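Local coordinates for protein RNA-directed RNA polymerase (Infectious pancreatic necrosis virus, PDB 3ZED) that probably copies the viral genome as an RNA-dependent RNA polymerase, occurring both free and covalently linked to the genomic RNA, at residues Ala155-Gly166 with Glu307-Thr318. Residues are numbered along the deposited sequence; the frame is centred on the assembly and turned at random.
Sequences ATLQYGSGSYSG and ERYTQVDWDKKT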
# COMPACT_ATOMS: atom_id res chain seq x y z
N ALA B 155 11.45 26.56 -6.76
CA ALA B 155 12.23 27.27 -5.75
C ALA B 155 12.16 26.66 -4.34
O ALA B 155 13.11 26.82 -3.60
CB ALA B 155 11.80 28.73 -5.68
N THR B 156 11.05 25.97 -3.96
CA THR B 156 10.89 25.48 -2.58
C THR B 156 10.85 23.96 -2.44
O THR B 156 11.04 23.47 -1.32
CB THR B 156 9.63 26.08 -1.96
OG1 THR B 156 8.50 25.64 -2.72
CG2 THR B 156 9.69 27.61 -1.89
N LEU B 157 10.61 23.22 -3.53
CA LEU B 157 10.58 21.77 -3.50
C LEU B 157 11.86 21.16 -4.08
O LEU B 157 12.67 21.84 -4.70
CB LEU B 157 9.33 21.19 -4.24
CG LEU B 157 7.93 21.68 -3.84
CD1 LEU B 157 6.87 21.02 -4.67
CD2 LEU B 157 7.65 21.47 -2.34
N GLN B 158 12.03 19.86 -3.86
CA GLN B 158 13.12 19.08 -4.41
C GLN B 158 12.70 17.63 -4.54
O GLN B 158 12.35 17.00 -3.53
CB GLN B 158 14.40 19.21 -3.56
CG GLN B 158 15.59 18.41 -4.11
CD GLN B 158 15.98 18.87 -5.49
OE1 GLN B 158 16.42 20.00 -5.68
NE2 GLN B 158 15.80 18.01 -6.49
N TYR B 159 12.73 17.09 -5.76
CA TYR B 159 12.50 15.66 -5.92
C TYR B 159 13.81 14.95 -5.60
O TYR B 159 14.88 15.39 -6.04
CB TYR B 159 11.97 15.28 -7.31
CG TYR B 159 11.79 13.78 -7.44
CD1 TYR B 159 10.69 13.14 -6.87
CD2 TYR B 159 12.77 12.98 -8.03
CE1 TYR B 159 10.54 11.76 -6.92
CE2 TYR B 159 12.65 11.59 -8.07
CZ TYR B 159 11.53 10.98 -7.52
OH TYR B 159 11.37 9.62 -7.60
N GLY B 160 13.72 13.88 -4.83
CA GLY B 160 14.89 13.12 -4.44
C GLY B 160 14.65 12.18 -3.29
O GLY B 160 13.52 12.06 -2.81
N SER B 161 15.72 11.53 -2.81
CA SER B 161 15.68 10.51 -1.76
C SER B 161 16.17 11.06 -0.39
O SER B 161 16.65 10.30 0.46
CB SER B 161 16.48 9.29 -2.19
OG SER B 161 17.77 9.64 -2.67
N GLY B 162 15.99 12.37 -0.17
CA GLY B 162 16.32 13.03 1.09
C GLY B 162 17.72 12.85 1.63
O GLY B 162 18.70 12.95 0.88
N SER B 163 17.83 12.61 2.94
CA SER B 163 19.11 12.48 3.63
C SER B 163 19.02 11.54 4.82
O SER B 163 17.92 11.12 5.17
CB SER B 163 19.59 13.86 4.11
OG SER B 163 18.75 14.42 5.10
N TYR B 164 20.17 11.21 5.44
CA TYR B 164 20.21 10.38 6.66
C TYR B 164 19.51 11.12 7.81
O TYR B 164 18.69 10.51 8.49
CB TYR B 164 21.66 10.03 7.05
CG TYR B 164 22.27 8.87 6.30
CD1 TYR B 164 21.81 7.57 6.50
CD2 TYR B 164 23.36 9.06 5.45
CE1 TYR B 164 22.40 6.49 5.84
CE2 TYR B 164 23.95 7.99 4.79
CZ TYR B 164 23.48 6.70 4.99
OH TYR B 164 24.08 5.66 4.35
N SER B 165 19.78 12.43 7.98
CA SER B 165 19.15 13.27 9.01
C SER B 165 17.62 13.25 8.83
O SER B 165 16.87 13.08 9.80
CB SER B 165 19.68 14.69 8.95
OG SER B 165 20.97 14.80 9.54
N GLY B 166 17.17 13.43 7.57
CA GLY B 166 15.76 13.37 7.20
C GLY B 166 15.13 12.06 7.64
O GLY B 166 14.11 12.09 8.35
N GLU B 307 10.67 11.38 -3.24
CA GLU B 307 9.49 12.25 -3.20
C GLU B 307 9.84 13.70 -3.46
O GLU B 307 11.01 14.06 -3.46
CB GLU B 307 8.83 12.15 -1.82
CG GLU B 307 7.63 11.24 -1.84
CD GLU B 307 7.09 10.84 -0.50
OE1 GLU B 307 7.46 11.48 0.52
OE2 GLU B 307 6.26 9.91 -0.46
N ARG B 308 8.81 14.53 -3.63
CA ARG B 308 8.98 15.96 -3.82
C ARG B 308 8.89 16.57 -2.42
O ARG B 308 7.80 16.87 -1.90
CB ARG B 308 7.98 16.52 -4.86
CG ARG B 308 8.40 16.07 -6.28
CD ARG B 308 7.39 16.19 -7.42
NE ARG B 308 6.54 15.02 -7.51
CZ ARG B 308 6.48 14.16 -8.52
NH1 ARG B 308 7.24 14.33 -9.59
NH2 ARG B 308 5.67 13.13 -8.47
N TYR B 309 10.06 16.62 -1.76
CA TYR B 309 10.25 17.16 -0.43
C TYR B 309 10.40 18.66 -0.44
O TYR B 309 10.80 19.24 -1.44
CB TYR B 309 11.50 16.53 0.21
CG TYR B 309 11.36 15.05 0.47
CD1 TYR B 309 10.51 14.57 1.46
CD2 TYR B 309 12.10 14.12 -0.26
CE1 TYR B 309 10.37 13.20 1.69
CE2 TYR B 309 11.98 12.75 -0.03
CZ TYR B 309 11.12 12.30 0.96
OH TYR B 309 10.98 10.96 1.23
N THR B 310 10.10 19.30 0.70
CA THR B 310 10.31 20.74 0.90
C THR B 310 11.81 20.92 1.15
O THR B 310 12.35 20.22 2.00
CB THR B 310 9.39 21.21 2.05
OG1 THR B 310 8.07 21.29 1.54
CG2 THR B 310 9.75 22.55 2.58
N GLN B 311 12.48 21.81 0.38
CA GLN B 311 13.92 22.09 0.53
C GLN B 311 14.28 22.49 1.96
O GLN B 311 15.23 21.97 2.52
CB GLN B 311 14.37 23.20 -0.42
CG GLN B 311 14.42 22.78 -1.89
CD GLN B 311 14.73 23.96 -2.76
OE1 GLN B 311 15.35 24.93 -2.35
NE2 GLN B 311 14.32 23.91 -4.00
N VAL B 312 13.48 23.39 2.57
CA VAL B 312 13.68 23.88 3.93
C VAL B 312 13.64 22.71 4.97
O VAL B 312 14.34 22.80 5.97
CB VAL B 312 12.68 25.04 4.24
CG1 VAL B 312 12.32 25.14 5.72
CG2 VAL B 312 13.24 26.37 3.75
N ASP B 313 12.91 21.62 4.68
CA ASP B 313 12.81 20.47 5.59
C ASP B 313 13.51 19.22 5.04
O ASP B 313 13.23 18.12 5.53
CB ASP B 313 11.34 20.13 5.91
CG ASP B 313 10.53 21.30 6.45
OD1 ASP B 313 11.06 22.06 7.29
OD2 ASP B 313 9.36 21.46 6.02
N TRP B 314 14.45 19.39 4.08
CA TRP B 314 15.21 18.27 3.48
C TRP B 314 15.85 17.36 4.54
O TRP B 314 15.80 16.14 4.39
CB TRP B 314 16.31 18.83 2.58
CG TRP B 314 17.00 17.79 1.74
CD1 TRP B 314 18.27 17.33 1.91
CD2 TRP B 314 16.48 17.15 0.57
NE1 TRP B 314 18.57 16.41 0.93
CE2 TRP B 314 17.50 16.30 0.07
CE3 TRP B 314 15.25 17.20 -0.10
CZ2 TRP B 314 17.33 15.52 -1.08
CZ3 TRP B 314 15.08 16.40 -1.23
CH2 TRP B 314 16.11 15.57 -1.71
N ASP B 315 16.46 17.95 5.58
CA ASP B 315 17.12 17.19 6.64
C ASP B 315 16.20 16.95 7.86
O ASP B 315 16.66 16.42 8.88
CB ASP B 315 18.43 17.91 7.07
CG ASP B 315 19.45 18.03 5.94
OD1 ASP B 315 19.71 17.01 5.27
OD2 ASP B 315 19.98 19.14 5.74
N LYS B 316 14.92 17.32 7.76
CA LYS B 316 13.96 17.16 8.86
C LYS B 316 12.99 16.03 8.59
O LYS B 316 12.41 15.49 9.54
CB LYS B 316 13.17 18.47 9.09
CG LYS B 316 14.00 19.64 9.60
CD LYS B 316 13.19 20.93 9.57
CE LYS B 316 14.07 22.17 9.46
NZ LYS B 316 13.27 23.39 9.17
N LYS B 317 12.76 15.69 7.30
CA LYS B 317 11.80 14.66 6.95
C LYS B 317 12.09 13.98 5.60
O LYS B 317 11.99 14.58 4.54
CB LYS B 317 10.38 15.27 6.92
CG LYS B 317 9.26 14.31 6.57
CD LYS B 317 8.04 15.08 6.07
CE LYS B 317 7.04 14.21 5.36
NZ LYS B 317 5.88 14.99 4.85
N THR B 318 12.45 12.69 5.68
CA THR B 318 12.61 11.79 4.55
C THR B 318 11.71 10.62 4.88
O THR B 318 11.92 9.97 5.90
CB THR B 318 14.07 11.36 4.27
OG1 THR B 318 14.94 12.49 4.20
CG2 THR B 318 14.20 10.48 3.01
O HOH W 1 11.37 25.02 1.04
O HOH W 2 20.57 14.61 0.29
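Q311 NE2 donates an almost straight bond (168°) to L157 O, 2.7 Å away; L157 O lies close to the plane of the Q311 amide, but NE2 stands above the plane of the carbonyl. Q311 N meets T156 O at 2.8 Å, and a water shared with V312 N holds the same carbonyl. Paired bonds of Q158 with Y309 and G160 with E307 then join the strands antiparallel. At the far end S163, the N-cap of helix 164-179, donates through OG to the anti lone pair of D315 OD1 (2.8 Å) and accepts there from G166 N; S163 N reaches T318 OG1 at 3.2 Å. Between these ends lies W314, its CG anti to the backbone N (chi1 -170°), bringing the indole to G162. CA of G162 rests over the six-membered ring, 3.7 Å from its centroid, and a water in the indole plane links NE1 to G162 O. Q158 CG packs 3.5 Å from W314 CZ3; the Q158 amide stands perpendicular to the indole, its NE2 donating to Y159 O and G121 O. On the other sheet face Y159 CD1 touches R308 CG; R308 NH2 salt-bridges E661. Polar bonds at both ends thus hold the loop after strand 299-310 against 157-166, its buried indole packed between.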